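Local coordinates for hypothetical protein SPy1581 (Streptococcus pyogenes, PDB 1YHF) that is of unknown function but contains a cupin domain, built here from two antiparallel beta sheets, at residues Thr19-Ile24 against Leu30-Val35. Numbering follows the deposited sequence.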
ATOM      1  N   THR A  19       2.424  11.429  -2.311  1.00 29.85           N
ATOM      2  CA  THR A  19       3.050  11.071  -3.601  1.00 30.36           C
ATOM      3  C   THR A  19       4.443  11.692  -3.761  1.00 31.23           C
ATOM      4  O   THR A  19       5.194  11.312  -4.667  1.00 31.69           O
ATOM      5  CB  THR A  19       2.176  11.441  -4.849  1.00 29.85           C
ATOM      6  OG1 THR A  19       2.063  12.868  -4.975  1.00 28.49           O
ATOM      7  CG2 THR A  19       0.804  10.821  -4.751  1.00 29.13           C
ATOM      8  N   GLN A  20       4.780  12.649  -2.897  1.00 31.43           N
ATOM      9  CA  GLN A  20       6.144  13.175  -2.863  1.00 32.42           C
ATOM     10  C   GLN A  20       6.998  12.473  -1.818  1.00 31.90           C
ATOM     11  O   GLN A  20       8.216  12.575  -1.865  1.00 32.18           O
ATOM     12  CB  GLN A  20       6.187  14.697  -2.627  1.00 32.40           C
ATOM     13  CG  GLN A  20       5.375  15.538  -3.609  1.00 35.60           C
ATOM     14  CD  GLN A  20       5.671  15.250  -5.077  1.00 41.42           C
ATOM     15  OE1 GLN A  20       6.771  15.535  -5.572  1.00 41.75           O
ATOM     16  NE2 GLN A  20       4.670  14.700  -5.795  1.00 43.77           N
ATOM     17  N   GLU A  21       6.362  11.774  -0.882  1.00 31.60           N
ATOM     18  CA  GLU A  21       7.071  11.091   0.193  1.00 31.66           C
ATOM     19  C   GLU A  21       7.671   9.777  -0.288  1.00 30.91           C
ATOM     20  O   GLU A  21       8.624   9.283   0.312  1.00 30.94           O
ATOM     21  CB  GLU A  21       6.155  10.825   1.400  1.00 32.50           C
ATOM     22  CG  GLU A  21       5.662  12.078   2.137  1.00 34.45           C
ATOM     23  CD  GLU A  21       6.764  12.836   2.855  1.00 39.82           C
ATOM     24  OE1 GLU A  21       7.462  12.247   3.712  1.00 41.52           O
ATOM     25  OE2 GLU A  21       6.919  14.044   2.569  1.00 43.50           O
ATOM     26  N   VAL A  22       7.089   9.200  -1.344  1.00 29.50           N
ATOM     27  CA  VAL A  22       7.580   7.957  -1.942  1.00 29.36           C
ATOM     28  C   VAL A  22       7.587   8.095  -3.467  1.00 29.10           C
ATOM     29  O   VAL A  22       6.578   7.856  -4.139  1.00 27.73           O
ATOM     30  CB  VAL A  22       6.781   6.693  -1.473  1.00 29.16           C
ATOM     31  CG1 VAL A  22       7.489   5.439  -1.904  1.00 31.12           C
ATOM     32  CG2 VAL A  22       6.688   6.648   0.037  1.00 30.20           C
HETATM   33  N   MSE A  23       8.735   8.523  -3.994  1.00 28.93           N
HETATM   34  CA  MSE A  23       8.885   8.780  -5.417  1.00 30.48           C
HETATM   35  C   MSE A  23       8.870   7.480  -6.229  1.00 29.69           C
HETATM   36  O   MSE A  23       9.190   6.411  -5.713  1.00 29.24           O
HETATM   37  CB  MSE A  23      10.165   9.592  -5.667  1.00 31.08           C
HETATM   38  CG  MSE A  23      10.190  10.922  -4.865  1.00 35.49           C
HETATM   39 SE   MSE A  23       8.870  12.192  -5.569  0.74 45.40          SE
HETATM   40  CE  MSE A  23       9.967  12.835  -7.031  1.00 42.88           C
ATOM     41  N   ILE A  24       8.439   7.567  -7.484  1.00 29.36           N
ATOM     42  CA  ILE A  24       8.481   6.413  -8.383  1.00 29.41           C
ATOM     43  C   ILE A  24       9.908   6.299  -8.918  1.00 29.98           C
ATOM     44  O   ILE A  24      10.446   7.277  -9.439  1.00 29.64           O
ATOM     45  CB  ILE A  24       7.473   6.562  -9.553  1.00 29.09           C
ATOM     46  CG1 ILE A  24       6.032   6.476  -9.035  1.00 28.82           C
ATOM     47  CG2 ILE A  24       7.744   5.507 -10.614  1.00 29.93           C
ATOM     48  CD1 ILE A  24       4.978   7.086  -9.947  1.00 30.33           C
ATOM     49  N   LEU A  30       9.487   1.137  -3.858  1.00 25.80           N
ATOM     50  CA  LEU A  30       9.905   1.899  -2.690  1.00 26.16           C
ATOM     51  C   LEU A  30       8.801   1.894  -1.673  1.00 25.44           C
ATOM     52  O   LEU A  30       7.614   1.886  -2.013  1.00 24.47           O
ATOM     53  CB  LEU A  30      10.188   3.366  -3.041  1.00 25.78           C
ATOM     54  CG  LEU A  30      11.519   3.844  -3.570  1.00 28.38           C
ATOM     55  CD1 LEU A  30      11.685   3.502  -5.047  1.00 29.03           C
ATOM     56  CD2 LEU A  30      11.668   5.367  -3.355  1.00 28.22           C
ATOM     57  N   SER A  31       9.203   1.919  -0.410  1.00 25.49           N
ATOM     58  CA  SER A  31       8.244   1.967   0.644  1.00 25.41           C
ATOM     59  C   SER A  31       8.693   2.834   1.778  1.00 24.95           C
ATOM     60  O   SER A  31       9.892   2.951   2.070  1.00 25.15           O
ATOM     61  CB  SER A  31       7.836   0.540   1.099  1.00 26.42           C
ATOM     62  OG  SER A  31       8.863  -0.135   1.796  1.00 25.02           O
ATOM     63  N   ARG A  32       7.701   3.474   2.384  1.00 24.41           N
ATOM     64  CA  ARG A  32       7.873   4.216   3.585  1.00 24.67           C
ATOM     65  C   ARG A  32       6.908   3.603   4.568  1.00 24.94           C
ATOM     66  O   ARG A  32       5.682   3.718   4.404  1.00 24.05           O
ATOM     67  CB  ARG A  32       7.540   5.682   3.331  1.00 24.93           C
ATOM     68  CG  ARG A  32       7.959   6.588   4.450  1.00 25.58           C
ATOM     69  CD  ARG A  32       7.622   8.024   4.093  1.00 25.21           C
ATOM     70  NE  ARG A  32       8.510   8.598   3.070  1.00 26.17           N
ATOM     71  CZ  ARG A  32       9.551   9.390   3.317  1.00 27.45           C
ATOM     72  NH1 ARG A  32       9.921   9.687   4.578  1.00 25.64           N
ATOM     73  NH2 ARG A  32      10.236   9.882   2.291  1.00 26.59           N
ATOM     74  N   THR A  33       7.466   2.912   5.563  1.00 24.47           N
ATOM     75  CA  THR A  33       6.658   2.170   6.526  1.00 24.72           C
ATOM     76  C   THR A  33       6.325   3.007   7.762  1.00 24.68           C
ATOM     77  O   THR A  33       7.181   3.237   8.628  1.00 24.19           O
ATOM     78  CB  THR A  33       7.312   0.833   6.923  1.00 25.10           C
ATOM     79  OG1 THR A  33       7.613   0.080   5.748  1.00 25.11           O
ATOM     80  CG2 THR A  33       6.389   0.012   7.823  1.00 26.50           C
ATOM     81  N   LEU A  34       5.072   3.447   7.819  1.00 24.03           N
ATOM     82  CA  LEU A  34       4.525   4.284   8.903  1.00 25.22           C
ATOM     83  C   LEU A  34       4.298   3.565  10.222  1.00 25.24           C
ATOM     84  O   LEU A  34       4.577   4.111  11.294  1.00 25.65           O
ATOM     85  CB  LEU A  34       3.211   4.910   8.424  1.00 24.77           C
ATOM     86  CG  LEU A  34       3.375   6.214   7.619  1.00 28.16           C
ATOM     87  CD1 LEU A  34       4.653   6.301   6.766  1.00 28.26           C
ATOM     88  CD2 LEU A  34       2.174   6.489   6.811  1.00 26.51           C
ATOM     89  N   VAL A  35       3.806   2.332  10.135  1.00 25.60           N
ATOM     90  CA  VAL A  35       3.500   1.516  11.312  1.00 25.71           C
ATOM     91  C   VAL A  35       3.813   0.081  10.965  1.00 26.42           C
ATOM     92  O   VAL A  35       3.455  -0.403   9.887  1.00 24.58           O
ATOM     93  CB  VAL A  35       2.008   1.580  11.736  1.00 25.27           C
ATOM     94  CG1 VAL A  35       1.784   0.750  12.999  1.00 25.62           C
ATOM     95  CG2 VAL A  35       1.563   2.999  11.988  1.00 26.59           C
TER
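Arg32 reaches from strand 29-37 to the backbone carbonyl of Glu21, in a short, weakly bonded helical turn. Two nitrogens share this one acceptor. Arg32 NH2 donates to Glu21 O at 2.6 Å, in the carbonyl plane and on a lone pair. Arg32 NE donates to the same Glu21 O at 2.8 Å, but from above the carbonyl plane, with an N-H...O angle of 136°. The oxygen sits at the guanidinium edge, nearly in its plane. The Arg32 chain runs extended, CG anti to the backbone N (chi1 -168°), then bends at chi3 to bring this edge round. Glu21 also uses its side chain. Glu21 OE1 lies over one guanidinium face, 3.6 Å from Arg32 CZ. Its salt bridge to NH1 is long, and no N-H points at it. NH1 donates instead to Asn9 O.

Val22 packs against both Arg32 and Leu30, running past each in the opposite direction. Val22 CG2 meets Arg32 CB at 3.5 Å, and Val22 CG1 meets Leu30 CB at 3.6 Å. Leu30 CD2 touches Met23 O, which accepts from Ser46 OG, while Val22 O accepts from Gln105 NE2. Leu30 and Arg32 pair through their backbones with Ser46 and Val44. The turn at Glu21 is thus tied to an edge strand of the cupin domain's five-stranded antiparallel sheet by two directed bonds to one carbonyl oxygen and by apolar contacts of Val22, with the carboxylate probably adding electrostatic attraction.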